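Local coordinates for protein oxidoreductase (Bordetella pertussis, PDB 3Q2K) that is an NAD-dependent dehydrogenase that probably oxidises a UDP-linked sugar acid on the route to 2,3-diacetamido-2,3-dideoxy-D-mannuronic acid, at residues Leu98-Pro101 and Ser102-Pro106; Gln108-Glu111 and Val112-Gly116; Ala126-Trp129 and Glu130-Lys133; Asp190-Arg193 and Trp194-Lys197. One frame throughout, in Å; residues are numbered along the deposited sequence.

All four contacts are local and follow one another along the chain; none nests in or crosses another. Contact 1 closes the loop from strand 95-98 into helix 105-114 of the Rossmann fold. Contact 2 lies further along the same helix, and Gln108 reaches back to Thr100. Contact 3 closes the entry into helix 129-142, after strand 118-121, and packs against contact 1 through Ala126 and Pro106. Contact 4 comes much later, in a loop of the C-terminal domain. It returns to contact 1, where Trp194 rests on Pro101. Contacts 1, 2 and 4 all touch NADH, so the dinucleotide is held between the Rossmann fold and a loop of the C-terminal domain.

Contact 1: residues Leu98-Pro101 and Ser102-Pro106; sequences LATP and SGLHP. With NAI (1,4-dihydronicotinamide adenine dinucleotide), chain U.
The loop after strand 95-98 of the Rossmann fold lines the NADH site, and here Thr100 and Pro101 fold back onto Leu104 and His105. The imidazole of His105 points into the loop. His105 NE2 donates to Thr100 O at 2.8 Å, with the N-H bent to 150° and the ring nitrogen above the carbonyl plane. Thr100 OG1 lies in the plane of the same ring, 3.3 Å from His105 CD2 at its edge. Ser102 CA sits over the centre of one ring face. The imidazole therefore has contacts at both its rim and its face. A backbone bond from Leu104 N to Pro101 O, 3.1 Å long, closes the turn that leads into helix 105-114. Leu104 CD1 lies beside the proline ring, 3.6 Å from Pro101 CD, and the two side chains point the same way. Both reach the adenine of NADH, Leu104 at N7A and Pro101 at C8A. Thr100 CG2 also meets the adenine, 3.4 Å from N3A. At the nicotinamide ribose, Ser102 has its hydroxyl anti to the carbonyl carbon (chi1 -55°), and Ser102 OG is hydrogen-bonded to NADH O3D at 2.6 Å.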
loop_
_atom_site.group_PDB
_atom_site.type_symbol
_atom_site.label_atom_id
_atom_site.label_comp_id
_atom_site.label_asym_id
_atom_site.label_seq_id
_atom_site.Cartn_x
_atom_site.Cartn_y
_atom_site.Cartn_z
ATOM N N LEU C 98 35.073 -3.802 23.384
ATOM C CA LEU C 98 33.987 -4.783 23.355
ATOM C C LEU C 98 34.137 -5.713 22.151
ATOM O O LEU C 98 34.013 -5.308 20.990
ATOM C CB LEU C 98 32.614 -4.112 23.467
ATOM C CG LEU C 98 32.399 -3.073 24.573
ATOM C CD1 LEU C 98 31.049 -2.340 24.472
ATOM C CD2 LEU C 98 32.511 -3.779 25.912
ATOM N N ALA C 99 34.489 -6.959 22.457
ATOM C CA ALA C 99 34.977 -7.900 21.451
ATOM C C ALA C 99 34.084 -9.122 21.553
ATOM O O ALA C 99 34.475 -10.233 21.212
ATOM C CB ALA C 99 36.421 -8.266 21.689
ATOM N N THR C 100 32.892 -8.886 22.091
ATOM C CA THR C 100 31.911 -9.940 22.291
ATOM C C THR C 100 30.992 -10.109 21.075
ATOM O O THR C 100 31.104 -9.373 20.091
ATOM C CB THR C 100 31.074 -9.590 23.531
ATOM O OG1 THR C 100 30.736 -8.195 23.477
ATOM C CG2 THR C 100 31.893 -9.892 24.789
ATOM N N PRO C 101 30.104 -11.113 21.146
ATOM C CA PRO C 101 29.060 -11.251 20.145
ATOM C C PRO C 101 28.391 -9.883 19.997
ATOM O O PRO C 101 28.197 -9.190 20.995
ATOM C CB PRO C 101 28.150 -12.317 20.759
ATOM C CG PRO C 101 29.006 -13.108 21.720
ATOM C CD PRO C 101 29.942 -12.063 22.261
ATOM N N SER C 102 28.094 -9.475 18.764
ATOM C CA SER C 102 27.599 -8.136 18.434
ATOM C C SER C 102 26.363 -7.669 19.189
ATOM O O SER C 102 26.302 -6.518 19.620
ATOM C CB SER C 102 27.401 -8.032 16.917
ATOM O OG SER C 102 28.649 -8.386 16.352
ATOM N N GLY C 103 25.404 -8.562 19.413
ATOM C CA GLY C 103 24.228 -8.170 20.198
ATOM C C GLY C 103 24.375 -7.887 21.683
ATOM O O GLY C 103 23.449 -7.383 22.318
ATOM N N LEU C 104 25.520 -8.214 22.274
ATOM C CA LEU C 104 25.846 -7.727 23.613
ATOM C C LEU C 104 26.419 -6.317 23.685
ATOM O O LEU C 104 26.390 -5.743 24.767
ATOM C CB LEU C 104 26.927 -8.586 24.266
ATOM C CG LEU C 104 26.482 -10.031 24.469
ATOM C CD1 LEU C 104 27.743 -10.822 24.858
ATOM C CD2 LEU C 104 25.357 -10.048 25.500
ATOM N N HIS C 105 27.020 -5.810 22.610
ATOM C CA HIS C 105 27.759 -4.556 22.678
ATOM C C HIS C 105 26.914 -3.446 23.294
ATOM O O HIS C 105 27.385 -2.700 24.156
ATOM C CB HIS C 105 28.213 -4.086 21.298
ATOM C CG HIS C 105 29.132 -5.051 20.623
ATOM N ND1 HIS C 105 29.562 -4.880 19.327
ATOM C CD2 HIS C 105 29.682 -6.210 21.056
ATOM C CE1 HIS C 105 30.363 -5.879 18.996
ATOM N NE2 HIS C 105 30.456 -6.696 20.030
ATOM N N PRO C 106 25.655 -3.327 22.856
ATOM C CA PRO C 106 24.843 -2.221 23.368
ATOM C C PRO C 106 24.760 -2.258 24.898
ATOM O O PRO C 106 24.890 -1.269 25.629
ATOM C CB PRO C 106 23.453 -2.517 22.796
ATOM C CG PRO C 106 23.687 -3.396 21.605
ATOM C CD PRO C 106 24.950 -4.154 21.863
HETATM P PA NAI U . 33.989 -15.004 19.165
HETATM O O1A NAI U . 33.057 -16.118 19.439
HETATM O O2A NAI U . 35.371 -15.654 18.647
HETATM O O5B NAI U . 34.625 -14.287 20.461
HETATM C C5B NAI U . 33.653 -14.360 21.498
HETATM C C4B NAI U . 34.189 -14.149 22.909
HETATM O O4B NAI U . 33.253 -13.379 23.674
HETATM C C3B NAI U . 34.190 -15.615 23.385
HETATM O O3B NAI U . 35.463 -15.870 23.986
HETATM C C2B NAI U . 32.942 -15.602 24.310
HETATM O O2B NAI U . 33.063 -16.491 25.424
HETATM C C1B NAI U . 33.088 -14.167 24.863
HETATM N N9A NAI U . 31.848 -13.819 25.535
HETATM C C8A NAI U . 30.591 -14.266 25.269
HETATM N N7A NAI U . 29.778 -13.679 26.103
HETATM C C5A NAI U . 30.428 -12.849 26.949
HETATM C C6A NAI U . 30.081 -11.984 28.005
HETATM N N6A NAI U . 28.771 -11.810 28.411
HETATM N N1A NAI U . 31.065 -11.299 28.581
HETATM C C2A NAI U . 32.322 -11.399 28.184
HETATM N N3A NAI U . 32.688 -12.197 27.204
HETATM C C4A NAI U . 31.778 -12.914 26.559
HETATM O O3 NAI U . 33.570 -14.198 17.843
HETATM P PN NAI U . 34.485 -12.940 17.445
HETATM O O1N NAI U . 34.806 -13.269 15.976
HETATM O O2N NAI U . 35.856 -12.676 18.100
HETATM O O5D NAI U . 33.469 -11.681 17.407
HETATM C C5D NAI U . 34.243 -10.506 17.610
HETATM C C4D NAI U . 33.330 -9.280 17.732
HETATM O O4D NAI U . 34.133 -8.375 16.946
HETATM C C3D NAI U . 31.993 -9.431 16.978
HETATM O O3D NAI U . 31.191 -8.256 17.008
HETATM C C2D NAI U . 32.527 -9.509 15.533
HETATM O O2D NAI U . 31.522 -8.957 14.689
HETATM C C1D NAI U . 33.609 -8.405 15.606
HETATM N N1N NAI U . 34.737 -8.639 14.708
HETATM C C2N NAI U . 35.222 -7.594 14.073
HETATM C C3N NAI U . 36.299 -7.787 13.217
HETATM C C7N NAI U . 36.847 -6.634 12.482
HETATM O O7N NAI U . 37.478 -6.824 11.462
HETATM N N7N NAI U . 36.597 -5.397 12.957
HETATM C C4N NAI U . 36.817 -9.068 13.034
HETATM C C5N NAI U . 36.236 -10.115 13.725
HETATM C C6N NAI U . 35.184 -9.871 14.585
#

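Contact 2: residues Gln108-Glu111 and Val112-Gly116; sequences QAIE and VAQAG. With NAI (1,4-dihydronicotinamide adenine dinucleotide), chain U.
Gln108 to Glu111 and Val112 to Ala115 are joined by four successive i to i+4 backbone bonds, which make the last turns of helix 105-114 in the beta-alpha-beta unit of strands 95-98 and 118-121. The bond from Val112 N to Gln108 O is 2.9 Å long and nearly straight at 167°. That from Gln114 N to Ile110 O, at 2.8 Å, is similar. The last one, from Ala115 N to Glu111 O, is longer at 3.1 Å and bent to 138°. Ala115 is also the first residue to leave helical geometry, and Gly116 follows with a positive phi. Most side chains rest on carbonyl oxygens one turn back. Val112 places CG2 beside its own backbone N, which brings CG2 to 3.4 Å from Gln108 O. Ala113 CB lies 3.4 Å from Ala109 O. On another side, Ile110 and Gln114 run alongside each other in the same direction. Ile110 CG2 is 4.0 Å from Gln114 NE2, and the CG of Gln114 lies close to the carbonyl oxygen of Ile110. Ala109 and Val112 face the sheet at Val119, whereas Ile110 and Ala113 pack on helix 129-142. Glu111 leans toward helix 84-90. Gln108 behaves differently: its extended chain (chi2 -180°) leads away from the turn toward the cofactor. Its NE2 makes a weak hydrogen bond to Thr100 OG1, and Gln108 OE1 comes 3.4 Å from adenine N1A of NADH.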
loop_
_atom_site.group_PDB
_atom_site.type_symbol
_atom_site.label_atom_id
_atom_site.label_comp_id
_atom_site.label_asym_id
_atom_site.label_seq_id
_atom_site.Cartn_x
_atom_site.Cartn_y
_atom_site.Cartn_z
ATOM N N GLN C 108 26.559 -4.080 27.025
ATOM C CA GLN C 108 27.851 -3.919 27.671
ATOM C C GLN C 108 28.241 -2.442 27.621
ATOM O O GLN C 108 28.747 -1.896 28.603
ATOM C CB GLN C 108 28.893 -4.847 27.033
ATOM C CG GLN C 108 28.593 -6.279 27.433
ATOM C CD GLN C 108 29.575 -7.271 26.857
ATOM O OE1 GLN C 108 29.769 -8.351 27.407
ATOM N NE2 GLN C 108 30.176 -6.926 25.729
ATOM N N ALA C 109 27.989 -1.764 26.506
ATOM C CA ALA C 109 28.463 -0.386 26.437
ATOM C C ALA C 109 27.708 0.465 27.448
ATOM O O ALA C 109 28.271 1.420 27.971
ATOM C CB ALA C 109 28.326 0.210 25.068
ATOM N N ILE C 110 26.444 0.152 27.709
ATOM C CA ILE C 110 25.645 0.960 28.629
ATOM C C ILE C 110 26.135 0.746 30.070
ATOM O O ILE C 110 26.389 1.714 30.785
ATOM C CB ILE C 110 24.151 0.631 28.433
ATOM C CG1 ILE C 110 23.647 1.073 27.052
ATOM C CG2 ILE C 110 23.253 1.115 29.574
ATOM C CD1 ILE C 110 22.143 0.961 27.006
ATOM N N GLU C 111 26.383 -0.485 30.506
ATOM C CA GLU C 111 26.992 -0.703 31.820
ATOM C C GLU C 111 28.411 -0.143 31.973
ATOM O O GLU C 111 28.792 0.445 32.986
ATOM C CB GLU C 111 26.969 -2.203 32.097
ATOM C CG GLU C 111 27.571 -2.678 33.415
ATOM C CD GLU C 111 27.588 -4.196 33.524
ATOM O OE1 GLU C 111 27.888 -4.792 34.582
ATOM O OE2 GLU C 111 27.284 -4.857 32.512
ATOM N N VAL C 112 29.214 -0.254 30.921
ATOM C CA VAL C 112 30.527 0.371 30.988
ATOM C C VAL C 112 30.303 1.857 31.202
ATOM O O VAL C 112 30.926 2.504 32.037
ATOM C CB VAL C 112 31.379 0.175 29.719
ATOM C CG1 VAL C 112 32.551 1.141 29.689
ATOM C CG2 VAL C 112 31.904 -1.256 29.670
ATOM N N ALA C 113 29.390 2.434 30.435
ATOM C CA ALA C 113 29.304 3.879 30.559
ATOM C C ALA C 113 28.756 4.283 31.921
ATOM O O ALA C 113 29.173 5.305 32.463
ATOM C CB ALA C 113 28.485 4.473 29.434
ATOM N N GLN C 114 27.796 3.535 32.457
ATOM C CA GLN C 114 27.313 3.854 33.798
ATOM C C GLN C 114 28.373 3.767 34.897
ATOM O O GLN C 114 28.198 4.286 36.003
ATOM C CB GLN C 114 26.138 2.929 34.124
ATOM C CG GLN C 114 24.977 3.112 33.157
ATOM C CD GLN C 114 23.796 2.227 33.490
ATOM O OE1 GLN C 114 23.979 1.147 34.050
ATOM N NE2 GLN C 114 22.589 2.674 33.155
ATOM N N ALA C 115 29.452 3.038 34.630
ATOM C CA ALA C 115 30.589 2.980 35.542
ATOM C C ALA C 115 31.673 3.968 35.130
ATOM O O ALA C 115 32.790 3.976 35.650
ATOM C CB ALA C 115 31.165 1.575 35.560
ATOM N N GLY C 116 31.349 4.781 34.132
ATOM C CA GLY C 116 32.138 5.976 33.865
ATOM C C GLY C 116 33.393 5.822 33.036
ATOM O O GLY C 116 34.269 6.681 33.130
HETATM P PA NAI U . 33.989 -15.004 19.165
HETATM O O1A NAI U . 33.057 -16.118 19.439
HETATM O O2A NAI U . 35.371 -15.654 18.647
HETATM O O5B NAI U . 34.625 -14.287 20.461
HETATM C C5B NAI U . 33.653 -14.360 21.498
HETATM C C4B NAI U . 34.189 -14.149 22.909
HETATM O O4B NAI U . 33.253 -13.379 23.674
HETATM C C3B NAI U . 34.190 -15.615 23.385
HETATM O O3B NAI U . 35.463 -15.870 23.986
HETATM C C2B NAI U . 32.942 -15.602 24.310
HETATM O O2B NAI U . 33.063 -16.491 25.424
HETATM C C1B NAI U . 33.088 -14.167 24.863
HETATM N N9A NAI U . 31.848 -13.819 25.535
HETATM C C8A NAI U . 30.591 -14.266 25.269
HETATM N N7A NAI U . 29.778 -13.679 26.103
HETATM C C5A NAI U . 30.428 -12.849 26.949
HETATM C C6A NAI U . 30.081 -11.984 28.005
HETATM N N6A NAI U . 28.771 -11.810 28.411
HETATM N N1A NAI U . 31.065 -11.299 28.581
HETATM C C2A NAI U . 32.322 -11.399 28.184
HETATM N N3A NAI U . 32.688 -12.197 27.204
HETATM C C4A NAI U . 31.778 -12.914 26.559
HETATM O O3 NAI U . 33.570 -14.198 17.843
HETATM P PN NAI U . 34.485 -12.940 17.445
HETATM O O1N NAI U . 34.806 -13.269 15.976
HETATM O O2N NAI U . 35.856 -12.676 18.100
HETATM O O5D NAI U . 33.469 -11.681 17.407
HETATM C C5D NAI U . 34.243 -10.506 17.610
HETATM C C4D NAI U . 33.330 -9.280 17.732
HETATM O O4D NAI U . 34.133 -8.375 16.946
HETATM C C3D NAI U . 31.993 -9.431 16.978
HETATM O O3D NAI U . 31.191 -8.256 17.008
HETATM C C2D NAI U . 32.527 -9.509 15.533
HETATM O O2D NAI U . 31.522 -8.957 14.689
HETATM C C1D NAI U . 33.609 -8.405 15.606
HETATM N N1N NAI U . 34.737 -8.639 14.708
HETATM C C2N NAI U . 35.222 -7.594 14.073
HETATM C C3N NAI U . 36.299 -7.787 13.217
HETATM C C7N NAI U . 36.847 -6.634 12.482
HETATM O O7N NAI U . 37.478 -6.824 11.462
HETATM N N7N NAI U . 36.597 -5.397 12.957
HETATM C C4N NAI U . 36.817 -9.068 13.034
HETATM C C5N NAI U . 36.236 -10.115 13.725
HETATM C C6N NAI U . 35.184 -9.871 14.585
#

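Contact 3: residues Ala126-Trp129 and Glu130-Lys133; sequences ATRW and EDGK
Trp129 and Lys133 meet across the first turn of helix 129-142, where the lysine chain crosses over one face of the indole. Lys133 CG makes a CH-pi contact, 4.2 Å from the centroid of the six-membered ring of Trp129 and 19° off its normal. Lys133 CD lies over the same ring system, offset toward the rim. A bend at chi3 (-58°) then carries the lysine end past the indole nitrogen to Glu130, where Lys133 NZ and Glu130 OE2 form a salt bridge of 2.7 Å. The indole NE1 has its own partner, Asp370 O, and the lysine also has a long, weak ion pair with the chain terminus at Asp370. Arg128 is the N-cap residue. Its side chain runs alongside Asp131 in the same direction, with Arg128 CD 3.5 Å from Asp131 OD2, but the charged groups themselves do not touch. Asp131 OD1 forms a salt bridge with Arg134. A water links the loop to the helix: it accepts from Thr127 N and donates to Asp131 OD2, both at 2.9 Å. Backbone bonds from Gly132 N to Arg128 O and from Lys133 N to Trp129 O start the helix. Trp129 packs on helix 342-361, while Ala126 and Asp131, which follow strand 118-121, rest against Pro106 near the start of helix 105-114.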
loop_
_atom_site.group_PDB
_atom_site.type_symbol
_atom_site.label_atom_id
_atom_site.label_comp_id
_atom_site.label_asym_id
_atom_site.label_seq_id
_atom_site.Cartn_x
_atom_site.Cartn_y
_atom_site.Cartn_z
ATOM N N ALA C 126 25.595 -2.643 17.200
ATOM C CA ALA C 126 24.481 -3.422 17.749
ATOM C C ALA C 126 23.862 -4.159 16.570
ATOM O O ALA C 126 24.364 -4.047 15.455
ATOM C CB ALA C 126 23.444 -2.499 18.359
ATOM N N THR C 127 22.830 -4.953 16.826
ATOM C CA THR C 127 22.097 -5.672 15.791
ATOM C C THR C 127 20.682 -5.084 15.701
ATOM O O THR C 127 19.922 -5.395 14.783
ATOM C CB THR C 127 22.006 -7.168 16.163
ATOM O OG1 THR C 127 21.501 -7.225 17.499
ATOM C CG2 THR C 127 23.371 -7.842 16.230
ATOM N N ARG C 128 20.294 -4.252 16.663
ATOM C CA ARG C 128 18.978 -3.617 16.622
ATOM C C ARG C 128 19.042 -2.101 16.650
ATOM O O ARG C 128 19.837 -1.527 17.397
ATOM C CB ARG C 128 18.121 -4.137 17.780
ATOM C CG ARG C 128 17.777 -5.605 17.565
ATOM C CD ARG C 128 17.579 -6.327 18.884
ATOM N NE ARG C 128 17.033 -7.659 18.641
ATOM C CZ ARG C 128 16.412 -8.419 19.541
ATOM N NH1 ARG C 128 16.224 -8.043 20.797
ATOM N NH2 ARG C 128 15.941 -9.610 19.201
ATOM N N TRP C 129 18.228 -1.454 15.823
ATOM C CA TRP C 129 18.293 0.004 15.761
ATOM C C TRP C 129 18.169 0.669 17.133
ATOM O O TRP C 129 19.003 1.466 17.559
ATOM C CB TRP C 129 17.254 0.532 14.774
ATOM C CG TRP C 129 17.115 2.016 14.659
ATOM C CD1 TRP C 129 15.972 2.734 14.896
ATOM C CD2 TRP C 129 18.121 2.972 14.299
ATOM N NE1 TRP C 129 16.211 4.077 14.704
ATOM C CE2 TRP C 129 17.524 4.250 14.357
ATOM C CE3 TRP C 129 19.476 2.878 13.971
ATOM C CZ2 TRP C 129 18.219 5.425 14.056
ATOM C CZ3 TRP C 129 20.163 4.044 13.641
ATOM C CH2 TRP C 129 19.538 5.306 13.702
ATOM N N GLU C 130 17.153 0.283 17.892
ATOM C CA GLU C 130 16.845 0.938 19.162
ATOM C C GLU C 130 17.994 0.706 20.136
ATOM O O GLU C 130 18.294 1.578 20.942
ATOM C CB GLU C 130 15.545 0.397 19.780
ATOM C CG GLU C 130 14.273 0.994 19.187
ATOM C CD GLU C 130 14.292 2.514 19.147
ATOM O OE1 GLU C 130 14.837 3.129 20.086
ATOM O OE2 GLU C 130 13.780 3.125 18.184
ATOM N N ASP C 131 18.692 -0.420 20.038
ATOM C CA ASP C 131 19.710 -0.715 21.044
ATOM C C ASP C 131 20.867 0.212 20.716
ATOM O O ASP C 131 21.538 0.745 21.603
ATOM C CB ASP C 131 20.215 -2.163 21.021
ATOM C CG ASP C 131 19.138 -3.173 21.386
ATOM O OD1 ASP C 131 18.087 -2.741 21.893
ATOM O OD2 ASP C 131 19.295 -4.394 21.174
ATOM N N GLY C 132 21.142 0.373 19.429
ATOM C CA GLY C 132 22.234 1.265 19.051
ATOM C C GLY C 132 21.965 2.712 19.447
ATOM O O GLY C 132 22.883 3.386 19.917
ATOM N N LYS C 133 20.747 3.223 19.262
ATOM C CA LYS C 133 20.388 4.519 19.838
ATOM C C LYS C 133 20.590 4.625 21.353
ATOM O O LYS C 133 21.089 5.631 21.865
ATOM C CB LYS C 133 18.976 4.964 19.449
ATOM C CG LYS C 133 18.851 5.386 17.980
ATOM C CD LYS C 133 17.516 6.041 17.636
ATOM C CE LYS C 133 16.414 5.055 17.979
ATOM N NZ LYS C 133 15.089 5.309 17.353
HETATM O O HOH W 1 21.464 -5.091 19.373
#

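Contact 4: residues Asp190-Arg193 and Trp194-Lys197; sequences DAAR and WRGK. With NAI (1,4-dihydronicotinamide adenine dinucleotide), chain U.
Ala192 packs closely on Trp194, with Ala192 CB 3.5 Å from Trp194 CD1. A type I turn from Ala192 to Arg195 brings them together, closed by a weak bond from Arg195 N to Ala192 O. This is the tight, cofactor-facing part. The indole CG lies between the backbone N and the carbonyl carbon (chi1 67°), and the ring edge is turned to the pyrophosphate of NADH. Trp194 NE1 donates to NADH O1A at 3.1 Å, almost straight at 166° and in the ring plane. Arg195 CG sits over the centre of one indole face. The arginine chain then extends to the second phosphate, where Arg195 NH1 donates to NADH O1N at 3.3 Å. Its NE is buried and has no partner in the model. Lys197 lays its aliphatic chain, bent at chi2, against the turn backbone, with Lys197 CE 3.0 Å from Arg193 O. A type II turn from Trp194 to Lys197 overlaps the first, with Gly196 at positive phi. Arg193 is the loose side: exposed and poorly ordered, it leads away to Glu337 of a second subunit. Arg195 also touches the UDP-sugar. This fits the two-domain Gfo/Idh/MocA fold, whose C-terminal alpha/beta domain here adds residues to the Rossmann NAD site.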
loop_
_atom_site.group_PDB
_atom_site.type_symbol
_atom_site.label_atom_id
_atom_site.label_comp_id
_atom_site.label_asym_id
_atom_site.label_seq_id
_atom_site.Cartn_x
_atom_site.Cartn_y
_atom_site.Cartn_z
ATOM N N ASP C 190 29.158 -22.807 12.845
ATOM C CA ASP C 190 28.929 -23.802 13.886
ATOM C C ASP C 190 29.986 -23.645 14.977
ATOM O O ASP C 190 29.805 -24.116 16.099
ATOM C CB ASP C 190 29.057 -25.227 13.332
ATOM C CG ASP C 190 28.049 -25.535 12.244
ATOM O OD1 ASP C 190 26.887 -25.104 12.378
ATOM O OD2 ASP C 190 28.402 -26.227 11.266
ATOM N N ALA C 191 31.111 -23.039 14.614
ATOM C CA ALA C 191 32.144 -22.696 15.576
ATOM C C ALA C 191 31.547 -21.992 16.791
ATOM O O ALA C 191 31.988 -22.322 17.886
ATOM C CB ALA C 191 33.273 -21.892 14.921
ATOM N N ALA C 192 30.605 -21.056 16.681
ATOM C CA ALA C 192 29.902 -20.544 17.866
ATOM C C ALA C 192 28.389 -20.375 17.714
ATOM O O ALA C 192 27.884 -20.073 16.632
ATOM C CB ALA C 192 30.528 -19.252 18.397
ATOM N N ARG C 193 27.657 -20.591 18.801
ATOM C CA ARG C 193 26.196 -20.647 18.750
ATOM C C ARG C 193 25.550 -19.325 18.352
ATOM O O ARG C 193 24.402 -19.328 17.922
ATOM C CB ARG C 193 25.586 -21.038 20.100
ATOM C CG ARG C 193 25.417 -22.532 20.347
ATOM C CD ARG C 193 25.196 -22.778 21.831
ATOM N NE ARG C 193 25.462 -24.154 22.243
ATOM C CZ ARG C 193 25.353 -24.577 23.498
ATOM N NH1 ARG C 193 24.996 -23.723 24.448
ATOM N NH2 ARG C 193 25.592 -25.845 23.809
ATOM N N TRP C 194 26.249 -18.213 18.561
ATOM C CA TRP C 194 25.657 -16.892 18.382
ATOM C C TRP C 194 25.666 -16.442 16.927
ATOM O O TRP C 194 24.992 -15.474 16.571
ATOM C CB TRP C 194 26.459 -15.856 19.168
ATOM C CG TRP C 194 27.867 -15.572 18.711
ATOM C CD1 TRP C 194 28.994 -16.206 19.142
ATOM C CD2 TRP C 194 28.315 -14.531 17.829
ATOM N NE1 TRP C 194 30.111 -15.621 18.595
ATOM C CE2 TRP C 194 29.724 -14.585 17.787
ATOM C CE3 TRP C 194 27.664 -13.520 17.112
ATOM C CZ2 TRP C 194 30.494 -13.713 17.012
ATOM C CZ3 TRP C 194 28.434 -12.639 16.343
ATOM C CH2 TRP C 194 29.832 -12.758 16.282
ATOM N N ARG C 195 26.448 -17.140 16.108
ATOM C CA ARG C 195 26.794 -16.679 14.764
ATOM C C ARG C 195 25.582 -16.910 13.868
ATOM O O ARG C 195 24.944 -17.942 14.039
ATOM C CB ARG C 195 28.000 -17.478 14.261
ATOM C CG ARG C 195 29.335 -16.889 14.697
ATOM C CD ARG C 195 30.463 -17.689 14.054
ATOM N NE ARG C 195 31.775 -17.496 14.662
ATOM C CZ ARG C 195 32.420 -16.334 14.645
ATOM N NH1 ARG C 195 33.619 -16.234 15.197
ATOM N NH2 ARG C 195 31.872 -15.267 14.075
ATOM N N GLY C 196 25.223 -15.980 12.986
ATOM C CA GLY C 196 24.120 -16.169 12.056
ATOM C C GLY C 196 22.762 -16.013 12.718
ATOM O O GLY C 196 21.722 -16.207 12.090
ATOM N N LYS C 197 22.721 -15.680 14.001
ATOM C CA LYS C 197 21.445 -15.348 14.641
ATOM C C LYS C 197 21.028 -13.884 14.551
ATOM O O LYS C 197 21.911 -13.025 14.625
ATOM C CB LYS C 197 21.517 -15.710 16.119
ATOM C CG LYS C 197 22.058 -17.110 16.348
ATOM C CD LYS C 197 21.062 -17.806 17.254
ATOM C CE LYS C 197 21.405 -19.276 17.415
ATOM N NZ LYS C 197 20.665 -19.692 18.636
HETATM P PA NAI U . 33.989 -15.004 19.165
HETATM O O1A NAI U . 33.057 -16.118 19.439
HETATM O O2A NAI U . 35.371 -15.654 18.647
HETATM O O5B NAI U . 34.625 -14.287 20.461
HETATM C C5B NAI U . 33.653 -14.360 21.498
HETATM C C4B NAI U . 34.189 -14.149 22.909
HETATM O O4B NAI U . 33.253 -13.379 23.674
HETATM C C3B NAI U . 34.190 -15.615 23.385
HETATM O O3B NAI U . 35.463 -15.870 23.986
HETATM C C2B NAI U . 32.942 -15.602 24.310
HETATM O O2B NAI U . 33.063 -16.491 25.424
HETATM C C1B NAI U . 33.088 -14.167 24.863
HETATM N N9A NAI U . 31.848 -13.819 25.535
HETATM C C8A NAI U . 30.591 -14.266 25.269
HETATM N N7A NAI U . 29.778 -13.679 26.103
HETATM C C5A NAI U . 30.428 -12.849 26.949
HETATM C C6A NAI U . 30.081 -11.984 28.005
HETATM N N6A NAI U . 28.771 -11.810 28.411
HETATM N N1A NAI U . 31.065 -11.299 28.581
HETATM C C2A NAI U . 32.322 -11.399 28.184
HETATM N N3A NAI U . 32.688 -12.197 27.204
HETATM C C4A NAI U . 31.778 -12.914 26.559
HETATM O O3 NAI U . 33.570 -14.198 17.843
HETATM P PN NAI U . 34.485 -12.940 17.445
HETATM O O1N NAI U . 34.806 -13.269 15.976
HETATM O O2N NAI U . 35.856 -12.676 18.100
HETATM O O5D NAI U . 33.469 -11.681 17.407
HETATM C C5D NAI U . 34.243 -10.506 17.610
HETATM C C4D NAI U . 33.330 -9.280 17.732
HETATM O O4D NAI U . 34.133 -8.375 16.946
HETATM C C3D NAI U . 31.993 -9.431 16.978
HETATM O O3D NAI U . 31.191 -8.256 17.008
HETATM C C2D NAI U . 32.527 -9.509 15.533
HETATM O O2D NAI U . 31.522 -8.957 14.689
HETATM C C1D NAI U . 33.609 -8.405 15.606
HETATM N N1N NAI U . 34.737 -8.639 14.708
HETATM C C2N NAI U . 35.222 -7.594 14.073
HETATM C C3N NAI U . 36.299 -7.787 13.217
HETATM C C7N NAI U . 36.847 -6.634 12.482
HETATM O O7N NAI U . 37.478 -6.824 11.462
HETATM N N7N NAI U . 36.597 -5.397 12.957
HETATM C C4N NAI U . 36.817 -9.068 13.034
HETATM C C5N NAI U . 36.236 -10.115 13.725
HETATM C C6N NAI U . 35.184 -9.871 14.585
#